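Local structure of regulator of polyketide synthase expression (Bifidobacterium adolescentis, 3ONQ) at residues G89-F94 and E142-L147. The protein is of unknown function but probably regulates transcription, carrying a C-terminal helix-turn-helix domain of the PucR family. Residues are numbered along the deposited sequence; the frame is centred on the assembly and turned at random.
Sequences GTYGTF and ETMFSL
A beta hairpin of the alpha/beta domain rests here against helix 132-149: Tyr-91 and Phe-94, the two ends of a type II' turn between strands 86-91 and 94-100, lay their rings against Met-144 and Leu-147, one helical turn apart. The turn is closed by Tyr-91 N to Phe-94 O (2.8 Å) and Phe-94 N to Tyr-91 O (2.9 Å), a hydrogen-bonded pair that sets both aromatics on the side facing the helix. Its first corner needs a positive phi with a strongly negative psi (62° and -130°), which a CB disfavours, so Gly-92 suits it. Met-144, a selenomethionine, makes a Met-aromatic contact: SE lies over one face of the Tyr-91 ring, displaced toward the rim, and comes within 3.6 Å of CZ of Tyr-91. CG of Met-144 also sits over that face, 3.7 Å from CE2 of Tyr-91. The Met-144 side chain then bends at chi3 (75°), placing CE over a face of the Phe-145 ring, toward its rim. Leu-147 uses two places: CB stands over the centre of the Phe-94 ring, 3.9 Å from the centroid, while CD1 of Leu-147 lies 4.0 Å from CG of Phe-94. Thr-93 OG1 lies over the opposite face of that ring, toward its rim. Leu-33 of helix 21-33 touches both Tyr-91 and Met-144, extending the apolar patch. Cohesion therefore comes from dispersion, CH-pi contacts and methionine's polarisable sulfur, here replaced by selenium.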
loop_
_atom_site.group_PDB
_atom_site.type_symbol
_atom_site.label_atom_id
_atom_site.label_comp_id
_atom_site.label_asym_id
_atom_site.label_seq_id
_atom_site.Cartn_x
_atom_site.Cartn_y
_atom_site.Cartn_z
ATOM N N GLY B 89 25.836 1.714 2.383
ATOM C CA GLY B 89 25.616 2.841 3.277
ATOM C C GLY B 89 25.933 2.477 4.714
ATOM O O GLY B 89 26.082 1.306 5.051
ATOM N N THR B 90 26.039 3.476 5.573
ATOM C CA THR B 90 26.365 3.211 6.963
ATOM C C THR B 90 25.205 3.572 7.860
ATOM O O THR B 90 24.390 4.441 7.536
ATOM C CB THR B 90 27.607 3.978 7.422
ATOM O OG1 THR B 90 27.351 5.379 7.318
ATOM C CG2 THR B 90 28.796 3.620 6.550
ATOM N N TYR B 91 25.123 2.884 8.988
ATOM C CA TYR B 91 24.073 3.155 9.944
ATOM C C TYR B 91 24.617 2.899 11.334
ATOM O O TYR B 91 24.808 1.754 11.736
ATOM C CB TYR B 91 22.862 2.284 9.643
ATOM C CG TYR B 91 21.742 2.490 10.608
ATOM C CD1 TYR B 91 20.850 3.537 10.447
ATOM C CD2 TYR B 91 21.589 1.649 11.704
ATOM C CE1 TYR B 91 19.817 3.733 11.349
ATOM C CE2 TYR B 91 20.569 1.829 12.596
ATOM C CZ TYR B 91 19.685 2.871 12.419
ATOM O OH TYR B 91 18.665 3.042 13.324
ATOM N N GLY B 92 24.889 3.974 12.065
ATOM C CA GLY B 92 25.601 3.846 13.319
ATOM C C GLY B 92 26.979 3.278 13.030
ATOM O O GLY B 92 27.684 3.765 12.149
ATOM N N THR B 93 27.357 2.238 13.761
ATOM C CA THR B 93 28.622 1.557 13.525
ATOM C C THR B 93 28.539 0.532 12.384
ATOM O O THR B 93 29.561 -0.038 11.983
ATOM C CB THR B 93 29.035 0.780 14.771
ATOM O OG1 THR B 93 27.979 -0.128 15.106
ATOM C CG2 THR B 93 29.270 1.725 15.937
ATOM N N PHE B 94 27.333 0.282 11.873
ATOM C CA PHE B 94 27.135 -0.770 10.867
ATOM C C PHE B 94 27.335 -0.279 9.432
ATOM O O PHE B 94 26.992 0.852 9.104
ATOM C CB PHE B 94 25.728 -1.356 10.971
ATOM C CG PHE B 94 25.375 -1.841 12.339
ATOM C CD1 PHE B 94 26.166 -2.777 12.979
ATOM C CD2 PHE B 94 24.240 -1.377 12.977
ATOM C CE1 PHE B 94 25.837 -3.225 14.238
ATOM C CE2 PHE B 94 23.910 -1.824 14.235
ATOM C CZ PHE B 94 24.710 -2.743 14.864
ATOM N N GLU B 142 15.194 -5.200 7.425
ATOM C CA GLU B 142 15.323 -6.412 8.233
ATOM C C GLU B 142 16.774 -6.601 8.651
ATOM O O GLU B 142 17.056 -7.132 9.735
ATOM C CB GLU B 142 14.777 -7.654 7.516
ATOM C CG GLU B 142 15.542 -8.076 6.256
ATOM C CD GLU B 142 14.718 -9.029 5.387
ATOM O OE1 GLU B 142 13.889 -9.783 5.935
ATOM O OE2 GLU B 142 14.882 -9.013 4.151
ATOM N N THR B 143 17.694 -6.151 7.800
ATOM C CA THR B 143 19.118 -6.225 8.118
ATOM C C THR B 143 19.452 -5.259 9.259
ATOM O O THR B 143 20.072 -5.642 10.253
ATOM C CB THR B 143 19.997 -5.943 6.892
ATOM O OG1 THR B 143 19.796 -6.976 5.916
ATOM C CG2 THR B 143 21.472 -5.916 7.278
HETATM N N MSE B 144 19.021 -4.011 9.122
HETATM C CA MSE B 144 19.194 -3.030 10.192
HETATM C C MSE B 144 18.639 -3.526 11.541
HETATM O O MSE B 144 19.338 -3.512 12.549
HETATM C CB MSE B 144 18.526 -1.707 9.835
HETATM C CG MSE B 144 18.403 -0.730 11.045
HETATM SE SE MSE B 144 17.426 0.873 10.510
HETATM C CE MSE B 144 15.632 0.098 10.470
ATOM N N PHE B 145 17.376 -3.930 11.564
ATOM C CA PHE B 145 16.764 -4.387 12.812
ATOM C C PHE B 145 17.424 -5.648 13.397
ATOM O O PHE B 145 17.533 -5.776 14.617
ATOM C CB PHE B 145 15.268 -4.630 12.633
ATOM C CG PHE B 145 14.428 -3.377 12.675
ATOM C CD1 PHE B 145 14.294 -2.656 13.849
ATOM C CD2 PHE B 145 13.724 -2.961 11.552
ATOM C CE1 PHE B 145 13.495 -1.517 13.907
ATOM C CE2 PHE B 145 12.933 -1.833 11.592
ATOM C CZ PHE B 145 12.815 -1.104 12.766
ATOM N N SER B 146 17.843 -6.573 12.535
ATOM C CA SER B 146 18.526 -7.789 12.991
ATOM C C SER B 146 19.834 -7.444 13.685
ATOM O O SER B 146 20.155 -8.006 14.726
ATOM C CB SER B 146 18.797 -8.778 11.839
ATOM O OG SER B 146 17.601 -9.394 11.392
ATOM N N LEU B 147 20.577 -6.502 13.117
ATOM C CA LEU B 147 21.861 -6.127 13.690
ATOM C C LEU B 147 21.649 -5.425 15.026
ATOM O O LEU B 147 22.401 -5.654 15.957
ATOM C CB LEU B 147 22.661 -5.239 12.725
ATOM C CG LEU B 147 23.194 -5.947 11.465
ATOM C CD1 LEU B 147 23.717 -4.939 10.421
ATOM C CD2 LEU B 147 24.290 -6.975 11.793
#